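Local coordinates for protein CalS10 (Micromonospora echinospora, PDB 6UK5) that probably transfers a methyl group from S-adenosylmethionine to an amino pentose during calicheamicin biosynthesis, at residues A[54-59]-A[114-119]; A[104-109]-A[123-128]; A[154-159]-A[213-218]. All blocks are in the same frame, centred on the assembly; numbering follows the deposited sequence.

Contact 1. Residues A[54-59]-A[114-119]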
loop_
_atom_site.group_PDB
_atom_site.type_symbol
_atom_site.label_atom_id
_atom_site.label_comp_id
_atom_site.label_asym_id
_atom_site.label_seq_id
_atom_site.Cartn_x
_atom_site.Cartn_y
_atom_site.Cartn_z
ATOM N N ASP A 54 35.174 -23.077 -18.544
ATOM C CA ASP A 54 35.577 -22.092 -19.539
ATOM C C ASP A 54 34.410 -21.255 -20.059
ATOM O O ASP A 54 34.584 -20.502 -21.022
ATOM C CB ASP A 54 36.266 -22.798 -20.709
ATOM C CG ASP A 54 37.465 -23.618 -20.270
ATOM O OD1 ASP A 54 38.176 -23.182 -19.338
ATOM O OD2 ASP A 54 37.690 -24.699 -20.857
ATOM N N ALA A 55 33.232 -21.372 -19.450
ATOM C CA ALA A 55 32.052 -20.660 -19.927
ATOM C C ALA A 55 32.346 -19.182 -20.146
ATOM O O ALA A 55 32.926 -18.518 -19.283
ATOM C CB ALA A 55 30.911 -20.823 -18.920
ATOM N N ALA A 56 31.938 -18.666 -21.310
ATOM C CA ALA A 56 32.167 -17.261 -21.629
ATOM C C ALA A 56 30.927 -16.570 -22.194
ATOM O O ALA A 56 30.713 -15.380 -21.941
ATOM C CB ALA A 56 33.327 -17.135 -22.620
ATOM N N ARG A 57 30.105 -17.297 -22.947
ATOM C CA ARG A 57 28.913 -16.749 -23.587
ATOM C C ARG A 57 27.666 -17.267 -22.883
ATOM O O ARG A 57 27.473 -18.483 -22.772
ATOM C CB ARG A 57 28.877 -17.115 -25.071
ATOM C CG ARG A 57 29.955 -16.458 -25.915
ATOM C CD ARG A 57 30.038 -17.094 -27.297
ATOM N NE ARG A 57 28.728 -17.243 -27.930
ATOM C CZ ARG A 57 28.044 -16.260 -28.510
ATOM N NH1 ARG A 57 28.534 -15.028 -28.539
ATOM N NH2 ARG A 57 26.861 -16.509 -29.056
ATOM N N LEU A 58 26.820 -16.346 -22.416
ATOM C CA LEU A 58 25.601 -16.698 -21.701
ATOM C C LEU A 58 24.408 -15.949 -22.276
ATOM O O LEU A 58 24.524 -14.790 -22.684
ATOM C CB LEU A 58 25.720 -16.390 -20.203
ATOM C CG LEU A 58 24.485 -16.736 -19.365
ATOM C CD1 LEU A 58 24.919 -17.220 -17.995
ATOM C CD2 LEU A 58 23.527 -15.562 -19.219
ATOM N N LEU A 59 23.260 -16.627 -22.296
ATOM C CA LEU A 59 21.991 -16.056 -22.735
ATOM C C LEU A 59 20.946 -16.280 -21.653
ATOM O O LEU A 59 20.700 -17.422 -21.253
ATOM C CB LEU A 59 21.533 -16.679 -24.058
ATOM C CG LEU A 59 20.087 -16.399 -24.475
ATOM C CD1 LEU A 59 19.915 -14.966 -24.936
ATOM C CD2 LEU A 59 19.667 -17.362 -25.576
ATOM N N THR A 114 25.507 -20.144 -30.887
ATOM C CA THR A 114 25.494 -20.962 -29.683
ATOM C C THR A 114 26.036 -20.169 -28.498
ATOM O O THR A 114 26.717 -19.152 -28.655
ATOM C CB THR A 114 26.310 -22.247 -29.863
ATOM O OG1 THR A 114 27.689 -21.925 -30.092
ATOM C CG2 THR A 114 25.770 -23.076 -31.016
ATOM N N PHE A 115 25.725 -20.658 -27.301
ATOM C CA PHE A 115 26.215 -20.085 -26.059
ATOM C C PHE A 115 26.768 -21.202 -25.183
ATOM O O PHE A 115 26.425 -22.376 -25.351
ATOM C CB PHE A 115 25.098 -19.342 -25.310
ATOM C CG PHE A 115 24.514 -18.186 -26.075
ATOM C CD1 PHE A 115 23.644 -18.415 -27.129
ATOM C CD2 PHE A 115 24.804 -16.878 -25.725
ATOM C CE1 PHE A 115 23.094 -17.366 -27.837
ATOM C CE2 PHE A 115 24.254 -15.820 -26.427
ATOM C CZ PHE A 115 23.395 -16.065 -27.484
ATOM N N ASP A 116 27.639 -20.830 -24.245
ATOM C CA ASP A 116 28.109 -21.792 -23.257
ATOM C C ASP A 116 27.062 -22.091 -22.192
ATOM O O ASP A 116 27.141 -23.138 -21.540
ATOM C CB ASP A 116 29.384 -21.287 -22.577
ATOM C CG ASP A 116 30.568 -21.238 -23.520
ATOM O OD1 ASP A 116 30.938 -22.302 -24.062
ATOM O OD2 ASP A 116 31.128 -20.133 -23.711
ATOM N N ALA A 117 26.086 -21.205 -22.005
ATOM C CA ALA A 117 25.069 -21.404 -20.984
ATOM C C ALA A 117 23.827 -20.609 -21.356
ATOM O O ALA A 117 23.929 -19.501 -21.888
ATOM C CB ALA A 117 25.581 -20.977 -19.604
ATOM N N VAL A 118 22.661 -21.184 -21.076
ATOM C CA VAL A 118 21.378 -20.525 -21.285
ATOM C C VAL A 118 20.566 -20.673 -20.008
ATOM O O VAL A 118 20.375 -21.792 -19.520
ATOM C CB VAL A 118 20.612 -21.123 -22.482
ATOM C CG1 VAL A 118 19.240 -20.479 -22.604
ATOM C CG2 VAL A 118 21.416 -20.975 -23.768
ATOM N N THR A 119 20.096 -19.555 -19.464
ATOM C CA THR A 119 19.350 -19.564 -18.216
ATOM C C THR A 119 17.911 -19.125 -18.451
ATOM O O THR A 119 17.614 -18.363 -19.376
ATOM C CB THR A 119 19.992 -18.652 -17.162
ATOM O OG1 THR A 119 19.814 -17.280 -17.535
ATOM C CG2 THR A 119 21.479 -18.945 -17.023
#
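L58 and L59 pair with A117 and V118 as neighbouring parallel β-strands, 57-61 and 115-120, in the middle of the seven-stranded mixed sheet of the Rossmann-like methyltransferase fold, whose strand order is 3-2-1-4-5-7-6. Two backbone bonds carry the register: L59 N donates to A117 O at 3.0 Å, and T119 N donates to L59 O. Just upstream, segment 114-119 turns a corner at D116, and there R57 O receives only weak bonds from D116 N and A117 N. Small and branched apolar residues suit the two faces. L58 and A117 share one, packed against I48 of helix 37-51, with L58 CD1 4.1 Å from A117 CB; L59 and V118 share the other.

At the corner the ring of F115 is sandwiched. Its CG lies anti to the carbonyl carbon (chi1 -61°). One face of the ring meets L59, whose CB sits 3.7 Å from the ring centroid in a CH-pi contact. The guanidinium of R57 lies flat over the opposite face, the planes 26° apart and CZ 4.5 Å from the centroid, a cation-pi stack to which arginine is suited because its flat guanidinium carries charge. The bend of the arginine at chi3 (48°) swings NE toward the T114 carbonyl, and NE and NH2 both grip T114 O, which lies almost in the guanidinium plane. Stacking and side-on grip together fix the orientation of the group.

D116 closes the arrangement at the start of strand 57-61. Its OD1 forms a salt bridge with R52 NE, while OD2 binds two successive backbone amides: A56 N arrives from above the carboxylate plane at 2.9 Å, and R57 N meets the anti lone pair at 3.1 Å.

Contact 2. Residues A[104-109]-A[123-128]. With SAM (S-adenosylmethionine), chain D.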
loop_
_atom_site.group_PDB
_atom_site.type_symbol
_atom_site.label_atom_id
_atom_site.label_comp_id
_atom_site.label_asym_id
_atom_site.label_seq_id
_atom_site.Cartn_x
_atom_site.Cartn_y
_atom_site.Cartn_z
ATOM N N GLY A 104 11.999 -11.581 -28.620
ATOM C CA GLY A 104 11.774 -12.914 -29.145
ATOM C C GLY A 104 10.822 -13.697 -28.276
ATOM O O GLY A 104 10.479 -13.294 -27.160
ATOM N N ASP A 105 10.401 -14.833 -28.817
ATOM C CA ASP A 105 9.567 -15.792 -28.112
ATOM C C ASP A 105 10.400 -16.999 -27.714
ATOM O O ASP A 105 11.115 -17.575 -28.542
ATOM C CB ASP A 105 8.380 -16.226 -28.972
ATOM C CG ASP A 105 7.290 -16.897 -28.160
ATOM O OD1 ASP A 105 7.624 -17.733 -27.292
ATOM O OD2 ASP A 105 6.100 -16.585 -28.383
ATOM N N MET A 106 10.303 -17.368 -26.440
ATOM C CA MET A 106 11.011 -18.529 -25.925
ATOM C C MET A 106 10.740 -19.778 -26.751
ATOM O O MET A 106 11.633 -20.619 -26.915
ATOM C CB MET A 106 10.559 -18.748 -24.481
ATOM C CG MET A 106 11.398 -19.670 -23.650
ATOM S SD MET A 106 10.766 -19.818 -21.955
ATOM C CE MET A 106 9.357 -18.707 -21.914
ATOM N N ARG A 107 9.526 -19.914 -27.288
ATOM C CA ARG A 107 9.141 -21.117 -28.019
ATOM C C ARG A 107 9.711 -21.198 -29.434
ATOM O O ARG A 107 9.663 -22.277 -30.033
ATOM C CB ARG A 107 7.610 -21.225 -28.071
ATOM C CG ARG A 107 6.921 -21.104 -26.707
ATOM C CD ARG A 107 5.447 -20.694 -26.813
ATOM N NE ARG A 107 5.236 -19.256 -26.959
ATOM C CZ ARG A 107 4.069 -18.647 -26.754
ATOM N NH1 ARG A 107 3.000 -19.350 -26.398
ATOM N NH2 ARG A 107 3.966 -17.333 -26.910
ATOM N N THR A 108 10.237 -20.102 -29.988
ATOM C CA THR A 108 10.575 -20.059 -31.412
ATOM C C THR A 108 11.856 -19.319 -31.770
ATOM O O THR A 108 12.235 -19.357 -32.944
ATOM C CB THR A 108 9.422 -19.452 -32.233
ATOM O OG1 THR A 108 9.033 -18.188 -31.676
ATOM C CG2 THR A 108 8.244 -20.413 -32.327
ATOM N N PHE A 109 12.525 -18.640 -30.843
ATOM C CA PHE A 109 13.570 -17.711 -31.246
ATOM C C PHE A 109 14.708 -18.447 -31.951
ATOM O O PHE A 109 14.902 -19.656 -31.791
ATOM C CB PHE A 109 14.121 -16.956 -30.033
ATOM C CG PHE A 109 14.952 -17.806 -29.107
ATOM C CD1 PHE A 109 14.369 -18.787 -28.323
ATOM C CD2 PHE A 109 16.319 -17.601 -29.004
ATOM C CE1 PHE A 109 15.137 -19.562 -27.469
ATOM C CE2 PHE A 109 17.087 -18.367 -28.149
ATOM C CZ PHE A 109 16.496 -19.349 -27.383
ATOM N N THR A 123 10.820 -18.809 -12.727
ATOM C CA THR A 123 9.596 -19.445 -13.223
ATOM C C THR A 123 9.143 -18.858 -14.557
ATOM O O THR A 123 7.945 -18.801 -14.843
ATOM C CB THR A 123 8.456 -19.343 -12.201
ATOM O OG1 THR A 123 7.931 -18.007 -12.188
ATOM C CG2 THR A 123 8.949 -19.713 -10.805
ATOM N N ALA A 124 10.091 -18.411 -15.382
ATOM C CA ALA A 124 9.723 -17.795 -16.652
ATOM C C ALA A 124 9.053 -18.800 -17.582
ATOM O O ALA A 124 8.088 -18.463 -18.279
ATOM C CB ALA A 124 10.960 -17.188 -17.317
ATOM N N VAL A 125 9.542 -20.041 -17.599
ATOM C CA VAL A 125 8.989 -21.040 -18.507
ATOM C C VAL A 125 7.546 -21.374 -18.159
ATOM O O VAL A 125 6.775 -21.796 -19.028
ATOM C CB VAL A 125 9.865 -22.306 -18.487
ATOM C CG1 VAL A 125 9.594 -23.123 -17.230
ATOM C CG2 VAL A 125 9.604 -23.151 -19.723
ATOM N N ASN A 126 7.149 -21.187 -16.907
ATOM C CA ASN A 126 5.809 -21.564 -16.477
ATOM C C ASN A 126 4.752 -20.526 -16.828
ATOM O O ASN A 126 3.601 -20.672 -16.404
ATOM C CB ASN A 126 5.811 -21.840 -14.975
ATOM C CG ASN A 126 6.797 -22.925 -14.594
ATOM O OD1 ASN A 126 7.930 -22.639 -14.209
ATOM N ND2 ASN A 126 6.380 -24.179 -14.725
ATOM N N PHE A 127 5.107 -19.497 -17.594
ATOM C CA PHE A 127 4.129 -18.611 -18.209
ATOM C C PHE A 127 3.620 -19.157 -19.531
ATOM O O PHE A 127 2.750 -18.540 -20.155
ATOM C CB PHE A 127 4.723 -17.214 -18.403
ATOM C CG PHE A 127 4.812 -16.430 -17.131
ATOM C CD1 PHE A 127 3.736 -15.675 -16.696
ATOM C CD2 PHE A 127 5.958 -16.470 -16.353
ATOM C CE1 PHE A 127 3.802 -14.961 -15.516
ATOM C CE2 PHE A 127 6.032 -15.759 -15.171
ATOM C CZ PHE A 127 4.951 -15.003 -14.753
ATOM N N LEU A 128 4.151 -20.294 -19.966
ATOM C CA LEU A 128 3.586 -21.043 -21.073
ATOM C C LEU A 128 2.426 -21.889 -20.559
ATOM O O LEU A 128 2.362 -22.244 -19.380
ATOM C CB LEU A 128 4.665 -21.913 -21.716
ATOM C CG LEU A 128 5.957 -21.147 -22.020
ATOM C CD1 LEU A 128 7.063 -22.066 -22.502
ATOM C CD2 LEU A 128 5.683 -20.071 -23.066
HETATM N N SAM D . 14.527 -13.433 -15.453
HETATM C CA SAM D . 13.430 -12.577 -15.133
HETATM C C SAM D . 13.555 -11.969 -13.701
HETATM O O SAM D . 13.867 -12.737 -12.757
HETATM O OXT SAM D . 13.324 -10.748 -13.605
HETATM C CB SAM D . 12.110 -13.349 -15.261
HETATM C CG SAM D . 10.991 -12.335 -15.424
HETATM S SD SAM D . 9.477 -13.224 -14.999
HETATM C CE SAM D . 8.395 -11.861 -14.602
HETATM C "C5'" SAM D . 8.737 -13.806 -16.573
HETATM C "C4'" SAM D . 9.181 -13.142 -17.882
HETATM O "O4'" SAM D . 8.993 -14.077 -18.959
HETATM C "C3'" SAM D . 8.397 -11.880 -18.255
HETATM O "O3'" SAM D . 9.222 -10.723 -18.154
HETATM C "C2'" SAM D . 7.958 -12.108 -19.715
HETATM O "O2'" SAM D . 8.269 -10.993 -20.543
HETATM C "C1'" SAM D . 8.752 -13.345 -20.136
HETATM N N9 SAM D . 8.062 -14.217 -21.079
HETATM C C8 SAM D . 6.857 -14.850 -20.905
HETATM N N7 SAM D . 6.521 -15.639 -21.895
HETATM C C5 SAM D . 7.578 -15.526 -22.782
HETATM C C6 SAM D . 7.847 -16.129 -24.025
HETATM N N6 SAM D . 7.008 -16.968 -24.641
HETATM N N1 SAM D . 9.016 -15.830 -24.631
HETATM C C2 SAM D . 9.849 -14.975 -24.031
HETATM N N3 SAM D . 9.700 -14.335 -22.869
HETATM C C4 SAM D . 8.539 -14.656 -22.292
#
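M106 packs against A124, V125 and L128 beside the adenine of S-adenosylmethionine, joining the loop after strand 101-103 to the short 3-10 turn before helix 131-143. Buried and touching three residues, it forms the close-packed part. The unbranched methionine crosses V125 at about a right angle, SD 4.2 Å from V125 CG2, and its CE reaches both L128 CD2 and the adenine, 3.7 Å from SAM C5. Farther along the cofactor, A124 CB and the F127 ring meet it near the ribose, the small alanine suiting a wall so close to the sugar.

R107, partly exposed, touches L128 alone in segment 123-128, sliding past it in the opposite direction with CD against L128 CD2; its NH1 also has a long, weak ion pair with E133. Its NE and NH2 hold D105 side-on, one nitrogen to each carboxylate oxygen, with NH2 2.7 Å from OD2. R107 N also donates to D105 OD1, closing an Asx turn.

So positioned, D105 OD1 accepts from SAM N6 at 2.8 Å while M106 N donates to SAM N1 at 2.7 Å. A donor at N6 beside an acceptor at N1 is the pattern of adenine, and the pocket is consistent with selection for that base; the arginine would favour a charged aspartate.

Contact 3. Residues A[154-159]-A[213-218]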
loop_
_atom_site.group_PDB
_atom_site.type_symbol
_atom_site.label_atom_id
_atom_site.label_comp_id
_atom_site.label_asym_id
_atom_site.label_seq_id
_atom_site.Cartn_x
_atom_site.Cartn_y
_atom_site.Cartn_z
ATOM N N GLU A 154 14.790 -22.556 -13.419
ATOM C CA GLU A 154 14.097 -22.510 -12.141
ATOM C C GLU A 154 12.624 -22.814 -12.378
ATOM O O GLU A 154 11.914 -21.972 -12.951
ATOM C CB GLU A 154 14.262 -21.143 -11.489
ATOM C CG GLU A 154 13.700 -21.063 -10.075
ATOM C CD GLU A 154 13.746 -19.660 -9.509
ATOM O OE1 GLU A 154 14.350 -18.778 -10.153
ATOM O OE2 GLU A 154 13.170 -19.439 -8.424
ATOM N N PRO A 155 12.119 -23.976 -11.968
ATOM C CA PRO A 155 10.718 -24.313 -12.230
ATOM C C PRO A 155 9.783 -23.791 -11.149
ATOM O O PRO A 155 10.180 -23.515 -10.015
ATOM C CB PRO A 155 10.738 -25.847 -12.233
ATOM C CG PRO A 155 11.757 -26.174 -11.196
ATOM C CD PRO A 155 12.821 -25.088 -11.297
ATOM N N TRP A 156 8.518 -23.659 -11.531
ATOM C CA TRP A 156 7.462 -23.387 -10.568
ATOM C C TRP A 156 7.006 -24.669 -9.885
ATOM O O TRP A 156 6.790 -25.695 -10.539
ATOM C CB TRP A 156 6.279 -22.717 -11.273
ATOM C CG TRP A 156 5.058 -22.525 -10.417
ATOM C CD1 TRP A 156 3.814 -23.038 -10.652
ATOM C CD2 TRP A 156 4.958 -21.777 -9.197
ATOM N NE1 TRP A 156 2.947 -22.655 -9.658
ATOM C CE2 TRP A 156 3.624 -21.881 -8.752
ATOM C CE3 TRP A 156 5.864 -21.028 -8.438
ATOM C CZ2 TRP A 156 3.174 -21.266 -7.583
ATOM C CZ3 TRP A 156 5.413 -20.418 -7.276
ATOM C CH2 TRP A 156 4.082 -20.543 -6.860
ATOM N N TRP A 157 6.863 -24.600 -8.564
ATOM C CA TRP A 157 6.261 -25.651 -7.765
ATOM C C TRP A 157 5.246 -24.959 -6.865
ATOM O O TRP A 157 5.314 -23.744 -6.658
ATOM C CB TRP A 157 7.257 -26.439 -6.901
ATOM C CG TRP A 157 8.400 -27.115 -7.617
ATOM C CD1 TRP A 157 9.733 -26.915 -7.394
ATOM C CD2 TRP A 157 8.314 -28.071 -8.686
ATOM N NE1 TRP A 157 10.479 -27.710 -8.232
ATOM C CE2 TRP A 157 9.633 -28.420 -9.042
ATOM C CE3 TRP A 157 7.251 -28.669 -9.371
ATOM C CZ2 TRP A 157 9.916 -29.340 -10.051
ATOM C CZ3 TRP A 157 7.535 -29.581 -10.373
ATOM C CH2 TRP A 157 8.856 -29.907 -10.704
ATOM N N PHE A 158 4.314 -25.713 -6.321
ATOM C CA PHE A 158 3.388 -25.072 -5.398
ATOM C C PHE A 158 4.027 -24.951 -4.018
ATOM O O PHE A 158 4.511 -25.950 -3.480
ATOM C CB PHE A 158 2.090 -25.868 -5.286
ATOM C CG PHE A 158 1.275 -25.893 -6.546
ATOM C CD1 PHE A 158 0.799 -24.715 -7.094
ATOM C CD2 PHE A 158 0.959 -27.091 -7.165
ATOM C CE1 PHE A 158 0.036 -24.729 -8.246
ATOM C CE2 PHE A 158 0.196 -27.110 -8.318
ATOM C CZ PHE A 158 -0.266 -25.929 -8.858
ATOM N N PRO A 159 4.063 -23.755 -3.426
ATOM C CA PRO A 159 4.461 -23.646 -2.020
ATOM C C PRO A 159 3.713 -24.670 -1.178
ATOM O O PRO A 159 2.593 -25.073 -1.504
ATOM C CB PRO A 159 4.082 -22.209 -1.656
ATOM C CG PRO A 159 4.277 -21.463 -2.937
ATOM C CD PRO A 159 3.940 -22.428 -4.060
ATOM N N GLY A 213 -2.618 -13.040 -14.656
ATOM C CA GLY A 213 -1.656 -13.927 -15.292
ATOM C C GLY A 213 -1.912 -15.369 -14.916
ATOM O O GLY A 213 -2.503 -15.670 -13.876
ATOM N N LEU A 214 -1.477 -16.270 -15.793
ATOM C CA LEU A 214 -1.601 -17.703 -15.578
ATOM C C LEU A 214 -0.201 -18.286 -15.464
ATOM O O LEU A 214 0.626 -18.096 -16.362
ATOM C CB LEU A 214 -2.340 -18.427 -16.711
ATOM C CG LEU A 214 -3.821 -18.164 -16.977
ATOM C CD1 LEU A 214 -4.368 -19.261 -17.897
ATOM C CD2 LEU A 214 -4.626 -18.075 -15.694
ATOM N N LEU A 215 0.054 -19.008 -14.375
ATOM C CA LEU A 215 1.290 -19.758 -14.201
ATOM C C LEU A 215 0.925 -21.235 -14.189
ATOM O O LEU A 215 0.123 -21.675 -13.359
ATOM C CB LEU A 215 1.981 -19.351 -12.903
ATOM C CG LEU A 215 3.492 -19.533 -12.770
ATOM C CD1 LEU A 215 4.251 -18.626 -13.722
ATOM C CD2 LEU A 215 3.908 -19.259 -11.332
ATOM N N THR A 216 1.516 -21.995 -15.105
ATOM C CA THR A 216 1.214 -23.408 -15.284
ATOM C C THR A 216 2.402 -24.263 -14.861
ATOM O O THR A 216 3.500 -24.124 -15.412
ATOM C CB THR A 216 0.831 -23.693 -16.737
ATOM O OG1 THR A 216 -0.295 -22.884 -17.103
ATOM C CG2 THR A 216 0.481 -25.160 -16.915
ATOM N N MET A 217 2.179 -25.142 -13.885
ATOM C CA MET A 217 3.214 -26.064 -13.444
ATOM C C MET A 217 3.439 -27.162 -14.482
ATOM O O MET A 217 2.540 -27.525 -15.244
ATOM C CB MET A 217 2.828 -26.733 -12.126
ATOM C CG MET A 217 3.924 -27.631 -11.563
ATOM S SD MET A 217 3.353 -28.650 -10.202
ATOM C CE MET A 217 2.637 -29.987 -11.164
ATOM N N PHE A 218 4.653 -27.708 -14.484
ATOM C CA PHE A 218 4.968 -28.937 -15.196
ATOM C C PHE A 218 5.623 -29.899 -14.215
ATOM O O PHE A 218 6.189 -29.493 -13.198
ATOM C CB PHE A 218 5.870 -28.654 -16.394
ATOM C CG PHE A 218 5.299 -27.636 -17.333
ATOM C CD1 PHE A 218 4.198 -27.941 -18.120
ATOM C CD2 PHE A 218 5.828 -26.358 -17.393
ATOM C CE1 PHE A 218 3.656 -27.001 -18.977
ATOM C CE2 PHE A 218 5.291 -25.407 -18.244
ATOM C CZ PHE A 218 4.201 -25.727 -19.038
HETATM O O HOH W 1 0.532 -23.253 -11.454
#
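Two anti first torsions bring the groups together: W156 CG lies anti to its backbone N (chi1 173°), and M217 CG is likewise anti to its own (chi1 -176°). Chi2 of M217 is also extended and sets SD between W157 and F158; the chain bends only beyond it. L215 CD2 rests over one face of the W156 indole, 3.5 Å from the centroid of the five-membered ring, a CH-pi contact that suits a methyl of a branched side chain against a broad flat surface. M217 CB comes against CD1 of the same indole, and its CG lies 3.6 Å from W156 O.

The sulfur makes two Met-aromatic contacts. It meets W157 at the edge of the six-membered ring, near the ring plane and 4.0 Å from CE3; toward F158 the approach is oblique, SD being 4.0 Å from CE2. A thin, unbranched, polarisable side chain is well suited to a place between two aromatic rings.

The contact joins the loop after strand 149-153 to the end of strand 206-216. T192 of strand 191-202 touches W156 and F158, F247 of strand 246-251 touches P155 and W157, and Y223 of helix 220-229 packs on P155 and F218.

How the contacts relate
The contacts run from the middle of the seven-stranded sheet, through the cofactor pocket, to the five-stranded sheet. Contacts 1 and 2 alternate along the chain, and strand 115-120 leads from one to the other; contact 3 follows later. Centres of contacts 1 and 2 lie about 18 Å apart, those of 2 and 3 about 13 Å, and those of 1 and 3 about 25 Å, on opposite sides of the chain's centre. L59 packs on F109 between the first two. N126 bridges the last two, its side chain accepting from W156 N and its backbone O probably from T216 N. Loop 104-109 thus rests on the seven-stranded sheet, and loop 123-128 is tied to the five-stranded one.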